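Local coordinates for protein sulfide-quinone reductase (Aquifex aeolicus, PDB 3HYW) that oxidises hydrogen sulfide with FAD as cofactor and passes the electrons to a quinone, building up polysulfur that is released typically as cyclooctasulfur, at residues A[183-188]-A[229-234]. Sequence-based numbering, arbitrary orientation.
Sequences TFITSE and DKVIYE
I185, on strand 182-185, faces V231 and Y233 on strand 230-234 across the interface between two β-sheets; the closest CA atoms, those of I185 and Y233, are 8.7 Å apart. No hydrogen bond crosses, so side chains alone join the segments. I185, V231 and Y233 all turn their CB toward the other strand, whereas I232 turns its own away, as β-strand alternation requires. I185 does the reaching. Its CG1 lies beside the backbone N and anti to the carbonyl carbon (chi1 -54°), and the extended chi2 of -176° carries the methyl CD1 out to the opposite strand. There I185 CD1 meets Y233 CD1 at 4.1 Å, approaching the ring obliquely, and V231 CG1 at 4.4 Å. The side chains of I185 and Y233 cross at about a right angle; only the CD1 methyl of I185 touches across, and the contact buries 108 Å² in all. Further along, T186 OG1 forms an ST turn by accepting from E188 N at 3.0 Å, and donates to the anti lone pair of E188 OE1 at 2.7 Å. The E188 carboxylate also bonds to Y161 OH and to the N of F194, which lines the octathiocane pocket, although the I185 contact itself lies away from the flavin and sulfur sites. Strand 182-185 runs between parallel neighbours 146-150 and 216-218; strand 230-234 is the middle of an antiparallel meander, between 222-226 and 240-244. With V147, I218 and V223, the three side chains pack this meander onto the largely parallel sheet, consistent with the second Rossmann-like domain of pyridine nucleotide-disulphide oxidoreductases.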
ATOM      1  N   THR A 183     -19.690  -7.097   0.364  1.00 30.97           N
ATOM      2  CA  THR A 183     -19.045  -6.430  -0.753  1.00 30.75           C
ATOM      3  C   THR A 183     -19.438  -4.961  -0.776  1.00 30.77           C
ATOM      4  O   THR A 183     -20.614  -4.611  -0.649  1.00 31.09           O
ATOM      5  CB  THR A 183     -19.391  -7.112  -2.108  1.00 30.86           C
ATOM      6  OG1 THR A 183     -18.952  -8.475  -2.073  1.00 30.02           O
ATOM      7  CG2 THR A 183     -18.710  -6.396  -3.280  1.00 30.35           C
ATOM      8  N   PHE A 184     -18.434  -4.109  -0.932  1.00 30.40           N
ATOM      9  CA  PHE A 184     -18.632  -2.674  -1.008  1.00 30.51           C
ATOM     10  C   PHE A 184     -18.426  -2.245  -2.454  1.00 30.35           C
ATOM     11  O   PHE A 184     -17.394  -2.551  -3.044  1.00 30.70           O
ATOM     12  CB  PHE A 184     -17.635  -1.975  -0.080  1.00 30.28           C
ATOM     13  CG  PHE A 184     -17.938  -0.528   0.162  1.00 30.18           C
ATOM     14  CD1 PHE A 184     -18.787  -0.149   1.197  1.00 30.65           C
ATOM     15  CD2 PHE A 184     -17.353   0.460  -0.622  1.00 30.68           C
ATOM     16  CE1 PHE A 184     -19.078   1.199   1.428  1.00 30.75           C
ATOM     17  CE2 PHE A 184     -17.633   1.806  -0.391  1.00 30.31           C
ATOM     18  CZ  PHE A 184     -18.495   2.173   0.639  1.00 30.17           C
ATOM     19  N   ILE A 185     -19.417  -1.565  -3.032  1.00 30.17           N
ATOM     20  CA  ILE A 185     -19.333  -1.125  -4.436  1.00 29.98           C
ATOM     21  C   ILE A 185     -19.532   0.385  -4.524  1.00 29.90           C
ATOM     22  O   ILE A 185     -20.556   0.914  -4.096  1.00 29.89           O
ATOM     23  CB  ILE A 185     -20.363  -1.841  -5.353  1.00 29.99           C
ATOM     24  CG1 ILE A 185     -20.242  -3.362  -5.230  1.00 30.27           C
ATOM     25  CG2 ILE A 185     -20.178  -1.397  -6.814  1.00 30.11           C
ATOM     26  CD1 ILE A 185     -21.145  -4.140  -6.179  1.00 30.14           C
ATOM     27  N   THR A 186     -18.545   1.078  -5.075  1.00 29.88           N
ATOM     28  CA  THR A 186     -18.583   2.540  -5.083  1.00 29.49           C
ATOM     29  C   THR A 186     -18.235   3.189  -6.427  1.00 29.53           C
ATOM     30  O   THR A 186     -17.466   2.641  -7.232  1.00 29.25           O
ATOM     31  CB  THR A 186     -17.701   3.122  -3.941  1.00 29.99           C
ATOM     32  OG1 THR A 186     -17.784   4.550  -3.953  1.00 28.49           O
ATOM     33  CG2 THR A 186     -16.238   2.674  -4.091  1.00 29.15           C
ATOM     34  N   SER A 187     -18.835   4.356  -6.655  1.00 29.45           N
ATOM     35  CA  SER A 187     -18.505   5.233  -7.772  1.00 29.56           C
ATOM     36  C   SER A 187     -17.146   5.925  -7.587  1.00 29.97           C
ATOM     37  O   SER A 187     -16.543   6.385  -8.560  1.00 30.06           O
ATOM     38  CB  SER A 187     -19.609   6.275  -7.952  1.00 29.58           C
ATOM     39  OG  SER A 187     -20.066   6.769  -6.695  1.00 30.01           O
ATOM     40  N   GLU A 188     -16.669   6.006  -6.343  1.00 29.82           N
ATOM     41  CA  GLU A 188     -15.329   6.529  -6.060  1.00 29.98           C
ATOM     42  C   GLU A 188     -14.300   5.793  -6.900  1.00 29.95           C
ATOM     43  O   GLU A 188     -14.428   4.577  -7.101  1.00 29.91           O
ATOM     44  CB  GLU A 188     -14.958   6.318  -4.595  1.00 30.17           C
ATOM     45  CG  GLU A 188     -15.707   7.162  -3.587  1.00 30.29           C
ATOM     46  CD  GLU A 188     -15.592   6.544  -2.217  1.00 31.84           C
ATOM     47  OE1 GLU A 188     -16.230   5.494  -1.988  1.00 33.71           O
ATOM     48  OE2 GLU A 188     -14.832   7.066  -1.385  1.00 30.56           O
ATOM     49  N   ASP A 229     -32.427  -9.753  -6.141  1.00 37.75           N
ATOM     50  CA  ASP A 229     -31.565 -10.921  -6.248  1.00 37.99           C
ATOM     51  C   ASP A 229     -30.083 -10.543  -6.325  1.00 37.47           C
ATOM     52  O   ASP A 229     -29.205 -11.340  -5.968  1.00 37.49           O
ATOM     53  CB  ASP A 229     -31.963 -11.680  -7.533  1.00 38.18           C
ATOM     54  CG  ASP A 229     -31.361 -13.077  -7.623  1.00 39.97           C
ATOM     55  OD1 ASP A 229     -30.557 -13.459  -6.740  1.00 42.09           O
ATOM     56  OD2 ASP A 229     -31.703 -13.807  -8.587  1.00 40.42           O
ATOM     57  N   LYS A 230     -29.806  -9.332  -6.809  1.00 36.68           N
ATOM     58  CA  LYS A 230     -28.459  -8.974  -7.248  1.00 36.06           C
ATOM     59  C   LYS A 230     -28.276  -7.480  -7.507  1.00 35.52           C
ATOM     60  O   LYS A 230     -29.243  -6.730  -7.640  1.00 35.12           O
ATOM     61  CB  LYS A 230     -28.091  -9.764  -8.521  1.00 35.94           C
ATOM     62  CG  LYS A 230     -29.132  -9.706  -9.629  1.00 36.68           C
ATOM     63  CD  LYS A 230     -28.863 -10.764 -10.689  1.00 37.68           C
ATOM     64  CE  LYS A 230     -30.090 -11.038 -11.533  1.00 38.35           C
ATOM     65  NZ  LYS A 230     -29.764 -11.892 -12.711  1.00 38.43           N
ATOM     66  N   VAL A 231     -27.015  -7.066  -7.572  1.00 35.23           N
ATOM     67  CA  VAL A 231     -26.655  -5.723  -7.999  1.00 35.15           C
ATOM     68  C   VAL A 231     -25.952  -5.839  -9.345  1.00 35.49           C
ATOM     69  O   VAL A 231     -25.103  -6.721  -9.545  1.00 35.25           O
ATOM     70  CB  VAL A 231     -25.771  -4.991  -6.951  1.00 35.21           C
ATOM     71  CG1 VAL A 231     -25.267  -3.643  -7.480  1.00 34.46           C
ATOM     72  CG2 VAL A 231     -26.556  -4.782  -5.664  1.00 35.04           C
ATOM     73  N   ILE A 232     -26.356  -4.977 -10.273  1.00 35.74           N
ATOM     74  CA  ILE A 232     -25.743  -4.900 -11.594  1.00 35.94           C
ATOM     75  C   ILE A 232     -24.959  -3.588 -11.708  1.00 36.01           C
ATOM     76  O   ILE A 232     -25.498  -2.501 -11.469  1.00 35.87           O
ATOM     77  CB  ILE A 232     -26.795  -5.006 -12.724  1.00 35.93           C
ATOM     78  CG1 ILE A 232     -27.634  -6.282 -12.554  1.00 35.99           C
ATOM     79  CG2 ILE A 232     -26.118  -4.960 -14.098  1.00 35.78           C
ATOM     80  CD1 ILE A 232     -28.852  -6.354 -13.459  1.00 36.32           C
ATOM     81  N   TYR A 233     -23.680  -3.706 -12.046  1.00 36.20           N
ATOM     82  CA  TYR A 233     -22.827  -2.543 -12.233  1.00 36.60           C
ATOM     83  C   TYR A 233     -22.130  -2.585 -13.588  1.00 37.35           C
ATOM     84  O   TYR A 233     -21.984  -3.648 -14.190  1.00 37.35           O
ATOM     85  CB  TYR A 233     -21.817  -2.396 -11.084  1.00 36.20           C
ATOM     86  CG  TYR A 233     -20.790  -3.504 -10.981  1.00 35.75           C
ATOM     87  CD1 TYR A 233     -21.048  -4.655 -10.236  1.00 35.51           C
ATOM     88  CD2 TYR A 233     -19.554  -3.393 -11.620  1.00 35.42           C
ATOM     89  CE1 TYR A 233     -20.101  -5.674 -10.138  1.00 35.80           C
ATOM     90  CE2 TYR A 233     -18.601  -4.400 -11.526  1.00 35.27           C
ATOM     91  CZ  TYR A 233     -18.878  -5.536 -10.782  1.00 35.72           C
ATOM     92  OH  TYR A 233     -17.939  -6.543 -10.702  1.00 36.04           O
ATOM     93  N   GLU A 234     -21.703  -1.415 -14.049  1.00 38.06           N
ATOM     94  CA  GLU A 234     -21.008  -1.274 -15.315  1.00 39.40           C
ATOM     95  C   GLU A 234     -19.604  -0.731 -15.052  1.00 39.34           C
ATOM     96  O   GLU A 234     -19.442   0.257 -14.330  1.00 38.67           O
ATOM     97  CB  GLU A 234     -21.794  -0.313 -16.202  1.00 39.25           C
ATOM     98  CG  GLU A 234     -21.364  -0.251 -17.650  1.00 40.67           C
ATOM     99  CD  GLU A 234     -22.244   0.671 -18.475  1.00 41.14           C
ATOM    100  OE1 GLU A 234     -23.485   0.633 -18.309  1.00 43.34           O
ATOM    101  OE2 GLU A 234     -21.696   1.430 -19.302  1.00 44.62           O
TER